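Local coordinates for disulfide oxidoreductase (Xylella fastidiosa, PDB 2REM), which probably acts as a periplasmic thiol-disulfide oxidoreductase of the DsbA type, exchanging disulfides with substrate proteins through a thioredoxin fold, at residues K46-G51 with V58-V63; I159-R164 with R177-L182. All blocks are in the same frame, centred on the assembly; numbering follows the deposited sequence.

Interaction 1: residues K46-G51 with V58-V63; sequences KLQAWG and VRFTLV
Phe-60 stands out from strand 58-63 against helix 46-51, and Leu-47, Gln-48, Trp-50 and Gly-51 gather round its ring. The aromatic part of the contact is a T-shaped pair: the indole of Trp-50 turns the edge of its six-membered ring to the face of Phe-60, with centroids 5.9 Å apart and planes at 78°. Trp-50 CZ3 makes the nearest approach, 4.1 Å from Phe-60 CD1. A first torsion of 176° sets the indole CG anti to the backbone N, and the ring then reaches toward the strand. Its NE1 has its polar partner in Asp-180 on helix 172-190, which should help fix the rotation of the indole.

Aliphatic groups pack round this pair. The branch point of Leu-47 bears on the far end of the phenyl ring, CG lying 3.5 Å from Phe-60 CZ, while both its methyls reach the same corner. Gly-51 lets the backbone itself come up to the ring, its CA 4.2 Å from Phe-60 CD2. At one end of the contact Val-58 CG1 meets Trp-50 CH2 at 4.4 Å. At the other, a polar group joins in: the amide of Gln-48 packs at the edge of Phe-60 and beside Leu-62.

No hydrogen bond crosses between the two segments. Helix and strand run nearly antiparallel, at 154°, as the connection and the second strand do in the beta-alpha-beta unit 27-33, 38-52, 58-64, the right-handed crossover of the thioredoxin fold whose helix starts at the CxxC of Cys-37 and Cys-40.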
loop_
_atom_site.group_PDB
_atom_site.type_symbol
_atom_site.label_atom_id
_atom_site.label_comp_id
_atom_site.label_asym_id
_atom_site.label_seq_id
_atom_site.Cartn_x
_atom_site.Cartn_y
_atom_site.Cartn_z
ATOM N N LYS A 46 -8.569 -4.845 8.964
ATOM C CA LYS A 46 -8.142 -6.252 9.058
ATOM C C LYS A 46 -6.641 -6.342 8.761
ATOM O O LYS A 46 -5.909 -7.071 9.439
ATOM C CB LYS A 46 -8.939 -7.193 8.120
ATOM C CG LYS A 46 -10.205 -7.795 8.717
ATOM C CD LYS A 46 -10.909 -8.788 7.759
ATOM C CE LYS A 46 -12.218 -9.335 8.342
ATOM N NZ LYS A 46 -13.368 -8.376 8.223
ATOM N N LEU A 47 -6.197 -5.577 7.763
ATOM C CA LEU A 47 -4.808 -5.604 7.346
ATOM C C LEU A 47 -3.901 -5.001 8.419
ATOM O O LEU A 47 -2.829 -5.527 8.705
ATOM C CB LEU A 47 -4.636 -4.844 6.034
ATOM C CG LEU A 47 -3.197 -4.768 5.493
ATOM C CD1 LEU A 47 -2.570 -6.138 5.223
ATOM C CD2 LEU A 47 -3.213 -3.964 4.246
ATOM N N GLN A 48 -4.334 -3.898 9.016
ATOM C CA GLN A 48 -3.509 -3.267 10.033
ATOM C C GLN A 48 -3.387 -4.162 11.239
ATOM O O GLN A 48 -2.307 -4.286 11.813
ATOM C CB GLN A 48 -4.002 -1.858 10.394
ATOM C CG GLN A 48 -3.940 -0.843 9.214
ATOM C CD GLN A 48 -2.528 -0.460 8.707
ATOM O OE1 GLN A 48 -2.376 -0.085 7.544
ATOM N NE2 GLN A 48 -1.519 -0.532 9.569
ATOM N N ALA A 49 -4.482 -4.831 11.606
ATOM C CA ALA A 49 -4.447 -5.747 12.730
ATOM C C ALA A 49 -3.461 -6.880 12.455
ATOM O O ALA A 49 -2.661 -7.258 13.330
ATOM C CB ALA A 49 -5.842 -6.304 13.019
ATOM N N TRP A 50 -3.548 -7.423 11.246
ATOM C CA TRP A 50 -2.638 -8.460 10.784
ATOM C C TRP A 50 -1.188 -7.957 10.867
ATOM O O TRP A 50 -0.322 -8.633 11.392
ATOM C CB TRP A 50 -3.003 -8.870 9.351
ATOM C CG TRP A 50 -2.052 -9.863 8.755
ATOM C CD1 TRP A 50 -2.171 -11.221 8.753
ATOM C CD2 TRP A 50 -0.835 -9.564 8.084
ATOM N NE1 TRP A 50 -1.101 -11.787 8.099
ATOM C CE2 TRP A 50 -0.265 -10.789 7.682
ATOM C CE3 TRP A 50 -0.166 -8.370 7.773
ATOM C CZ2 TRP A 50 0.955 -10.855 7.006
ATOM C CZ3 TRP A 50 1.032 -8.437 7.099
ATOM C CH2 TRP A 50 1.582 -9.678 6.732
ATOM N N GLY A 51 -0.949 -6.745 10.388
ATOM C CA GLY A 51 0.385 -6.142 10.440
ATOM C C GLY A 51 0.947 -6.112 11.854
ATOM O O GLY A 51 2.118 -6.439 12.078
ATOM N N VAL A 58 9.067 -9.538 9.805
ATOM C CA VAL A 58 8.152 -8.995 8.777
ATOM C C VAL A 58 8.275 -7.471 8.656
ATOM O O VAL A 58 8.146 -6.738 9.649
ATOM C CB VAL A 58 6.657 -9.430 8.977
ATOM C CG1 VAL A 58 5.744 -8.794 7.899
ATOM C CG2 VAL A 58 6.519 -10.941 8.916
ATOM N N ARG A 59 8.563 -7.000 7.445
ATOM C CA ARG A 59 8.476 -5.587 7.144
ATOM C C ARG A 59 7.208 -5.372 6.324
ATOM O O ARG A 59 7.135 -5.750 5.160
ATOM C CB ARG A 59 9.711 -5.079 6.395
ATOM C CG ARG A 59 9.689 -3.577 6.127
ATOM C CD ARG A 59 10.982 -3.104 5.486
ATOM N NE ARG A 59 11.104 -3.618 4.123
ATOM C CZ ARG A 59 12.171 -4.234 3.630
ATOM N NH1 ARG A 59 13.262 -4.403 4.373
ATOM N NH2 ARG A 59 12.150 -4.653 2.357
ATOM N N PHE A 60 6.208 -4.778 6.954
ATOM C CA PHE A 60 4.939 -4.533 6.285
ATOM C C PHE A 60 4.924 -3.113 5.739
ATOM O O PHE A 60 5.121 -2.146 6.480
ATOM C CB PHE A 60 3.782 -4.789 7.254
ATOM C CG PHE A 60 2.460 -4.313 6.746
ATOM C CD1 PHE A 60 1.976 -4.735 5.530
ATOM C CD2 PHE A 60 1.697 -3.431 7.510
ATOM C CE1 PHE A 60 0.759 -4.271 5.047
ATOM C CE2 PHE A 60 0.462 -2.967 7.042
ATOM C CZ PHE A 60 0.005 -3.389 5.809
ATOM N N THR A 61 4.705 -2.995 4.442
ATOM C CA THR A 61 4.887 -1.728 3.761
ATOM C C THR A 61 3.682 -1.456 2.899
ATOM O O THR A 61 3.206 -2.339 2.193
ATOM C CB THR A 61 6.158 -1.759 2.905
ATOM O OG1 THR A 61 7.266 -1.988 3.771
ATOM C CG2 THR A 61 6.352 -0.440 2.141
ATOM N N LEU A 62 3.171 -0.236 2.980
ATOM C CA LEU A 62 2.138 0.213 2.057
ATOM C C LEU A 62 2.772 0.812 0.841
ATOM O O LEU A 62 3.716 1.620 0.950
ATOM C CB LEU A 62 1.233 1.268 2.723
ATOM C CG LEU A 62 0.490 0.808 3.966
ATOM C CD1 LEU A 62 -0.380 1.938 4.444
ATOM C CD2 LEU A 62 -0.346 -0.450 3.713
ATOM N N VAL A 63 2.256 0.439 -0.325
ATOM C CA VAL A 63 2.695 1.035 -1.570
ATOM C C VAL A 63 1.434 1.489 -2.298
ATOM O O VAL A 63 0.554 0.678 -2.641
ATOM C CB VAL A 63 3.548 0.062 -2.455
ATOM C CG1 VAL A 63 3.869 0.674 -3.860
ATOM C CG2 VAL A 63 4.839 -0.321 -1.736
#

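Interaction 2: residues I159-R164 with R177-L182; sequences IVVNGR and RITDYL
Strand 159-161 and helix 177-182 run almost parallel, with 7° between their directions and axes 9.2 Å apart, and their backbones come nearest at Val-161 and Leu-182, where the CA atoms are 6.9 Å apart. Two neighbouring pairs of side chains fill the gap. Ile-159 lays its CG2 methyl against Thr-179, 3.4 Å from OG1 and 3.8 Å from CG2, the two side chains crossing at about a right angle. Further along, Val-161 CG2 fits against Leu-182, equally close at 3.9 Å to the CB and CD1 of that residue. The same methyl also reaches Thr-179 CG2, which joins the two pairs into one patch. With chi1 at -57°, the Thr-179 hydroxyl lies beside its own backbone N, where it can bond back to the carbonyl of Thr-175 one turn earlier in the helix. Val-167 of strand 165-167 touches both Thr-179 and Leu-182, extending the seam over the neighbouring strand. The chemistry is thus mainly van der Waals packing of buried methyl and methylene groups, with no hydrogen bond between the segments; the one hydroxyl oxygen among them is satisfied by Thr-175 O within its own helix, so it can be buried against an isoleucine methyl.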
loop_
_atom_site.group_PDB
_atom_site.type_symbol
_atom_site.label_atom_id
_atom_site.label_comp_id
_atom_site.label_asym_id
_atom_site.label_seq_id
_atom_site.Cartn_x
_atom_site.Cartn_y
_atom_site.Cartn_z
ATOM N N ILE A 159 -1.560 -7.931 -2.132
ATOM C CA ILE A 159 -0.466 -8.265 -1.240
ATOM C C ILE A 159 0.659 -8.934 -2.037
ATOM O O ILE A 159 0.402 -9.840 -2.859
ATOM C CB ILE A 159 -0.923 -9.196 -0.102
ATOM C CG1 ILE A 159 -2.043 -8.533 0.727
ATOM C CG2 ILE A 159 0.305 -9.613 0.748
ATOM C CD1 ILE A 159 -1.619 -7.224 1.419
ATOM N N VAL A 160 1.890 -8.457 -1.807
ATOM C CA VAL A 160 3.075 -8.982 -2.456
ATOM C C VAL A 160 4.106 -9.338 -1.388
ATOM O O VAL A 160 4.491 -8.485 -0.568
ATOM C CB VAL A 160 3.705 -7.980 -3.445
ATOM C CG1 VAL A 160 4.859 -8.642 -4.247
ATOM C CG2 VAL A 160 2.663 -7.363 -4.387
ATOM N N VAL A 161 4.557 -10.587 -1.408
ATOM C CA VAL A 161 5.570 -11.053 -0.460
ATOM C C VAL A 161 6.927 -11.090 -1.129
ATOM O O VAL A 161 7.109 -11.759 -2.156
ATOM C CB VAL A 161 5.227 -12.437 0.137
ATOM C CG1 VAL A 161 6.260 -12.845 1.187
ATOM C CG2 VAL A 161 3.817 -12.401 0.787
ATOM N N ASN A 162 7.864 -10.351 -0.542
ATOM C CA ASN A 162 9.261 -10.310 -1.005
ATOM C C ASN A 162 9.417 -9.936 -2.473
ATOM O O ASN A 162 10.422 -10.285 -3.106
ATOM C CB ASN A 162 9.967 -11.644 -0.693
ATOM C CG ASN A 162 10.431 -11.725 0.743
ATOM O OD1 ASN A 162 10.353 -10.740 1.485
ATOM N ND2 ASN A 162 10.898 -12.897 1.153
ATOM N N GLY A 163 8.421 -9.226 -2.999
ATOM C CA GLY A 163 8.425 -8.807 -4.407
ATOM C C GLY A 163 8.292 -9.983 -5.363
ATOM O O GLY A 163 8.448 -9.836 -6.571
ATOM N N ARG A 164 8.018 -11.151 -4.809
ATOM C CA ARG A 164 8.098 -12.379 -5.577
ATOM C C ARG A 164 6.752 -13.078 -5.683
ATOM O O ARG A 164 6.477 -13.724 -6.677
ATOM C CB ARG A 164 9.115 -13.314 -4.932
ATOM C CG ARG A 164 9.405 -14.546 -5.697
ATOM C CD ARG A 164 10.663 -15.172 -5.138
ATOM N NE ARG A 164 10.968 -16.424 -5.807
ATOM C CZ ARG A 164 11.792 -17.332 -5.313
ATOM N NH1 ARG A 164 12.383 -17.117 -4.145
ATOM N NH2 ARG A 164 12.021 -18.447 -5.986
ATOM N N ARG A 177 -4.592 -15.305 4.942
ATOM C CA ARG A 177 -4.194 -16.694 5.149
ATOM C C ARG A 177 -3.128 -17.085 4.133
ATOM O O ARG A 177 -2.166 -17.760 4.468
ATOM C CB ARG A 177 -5.379 -17.641 5.017
ATOM C CG ARG A 177 -6.353 -17.620 6.206
ATOM C CD ARG A 177 -7.426 -18.697 6.012
ATOM N NE ARG A 177 -8.776 -18.142 6.136
ATOM C CZ ARG A 177 -9.641 -18.030 5.126
ATOM N NH1 ARG A 177 -9.314 -18.461 3.912
ATOM N NH2 ARG A 177 -10.847 -17.512 5.329
ATOM N N ILE A 178 -3.294 -16.652 2.890
ATOM C CA ILE A 178 -2.329 -17.004 1.842
ATOM C C ILE A 178 -1.032 -16.259 2.136
ATOM O O ILE A 178 0.066 -16.800 1.953
ATOM C CB ILE A 178 -2.859 -16.635 0.427
ATOM C CG1 ILE A 178 -4.095 -17.463 0.060
ATOM C CG2 ILE A 178 -1.748 -16.735 -0.659
ATOM C CD1 ILE A 178 -4.934 -16.760 -1.017
ATOM N N THR A 179 -1.164 -15.017 2.586
ATOM C CA THR A 179 -0.006 -14.212 2.948
ATOM C C THR A 179 0.762 -14.905 4.075
ATOM O O THR A 179 1.989 -15.023 4.005
ATOM C CB THR A 179 -0.412 -12.800 3.387
ATOM O OG1 THR A 179 -1.144 -12.183 2.336
ATOM C CG2 THR A 179 0.815 -11.952 3.708
ATOM N N ASP A 180 0.039 -15.362 5.097
ATOM C CA ASP A 180 0.640 -16.109 6.215
ATOM C C ASP A 180 1.435 -17.298 5.713
ATOM O O ASP A 180 2.577 -17.513 6.122
ATOM C CB ASP A 180 -0.427 -16.609 7.189
ATOM C CG ASP A 180 -0.996 -15.513 8.034
ATOM O OD1 ASP A 180 -0.377 -14.440 8.123
ATOM O OD2 ASP A 180 -2.066 -15.741 8.617
ATOM N N TYR A 181 0.815 -18.086 4.837
ATOM C CA TYR A 181 1.494 -19.242 4.243
ATOM C C TYR A 181 2.800 -18.831 3.544
ATOM O O TYR A 181 3.839 -19.475 3.742
ATOM C CB TYR A 181 0.562 -19.992 3.258
ATOM C CG TYR A 181 1.312 -20.890 2.303
ATOM C CD1 TYR A 181 1.702 -20.432 1.052
ATOM C CD2 TYR A 181 1.676 -22.186 2.681
ATOM C CE1 TYR A 181 2.409 -21.250 0.176
ATOM C CE2 TYR A 181 2.389 -23.003 1.828
ATOM C CZ TYR A 181 2.751 -22.520 0.569
ATOM O OH TYR A 181 3.454 -23.319 -0.298
ATOM N N LEU A 182 2.727 -17.786 2.719
ATOM C CA LEU A 182 3.891 -17.317 1.947
ATOM C C LEU A 182 4.956 -16.736 2.859
ATOM O O LEU A 182 6.149 -16.947 2.624
ATOM C CB LEU A 182 3.500 -16.249 0.918
ATOM C CG LEU A 182 2.575 -16.675 -0.226
ATOM C CD1 LEU A 182 2.110 -15.417 -0.957
ATOM C CD2 LEU A 182 3.321 -17.637 -1.160
#

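Both interactions seat a helix on the one mixed sheet, but at different places. Interaction 1 joins helix 38-52 to the edge strand 58-64; it is only partly buried and mixes an aromatic pair, aliphatic groups and an amide. Interaction 2 sets helix 172-190 on the inner strand 158-161, where every touching residue is buried and aliphatic groups dominate. The two meet directly, their centres about 11 Å apart. Trp-50 NE1 probably hydrogen-bonds to Asp-180 OD1 at 2.8 Å, its CZ2 packs on Thr-179 CG2 at 3.5 Å, and Leu-47 touches Ile-159. The two helices thus pack next to each other on one face of the sheet, as in the thioredoxin fold, while helix 135-151 meets the other face.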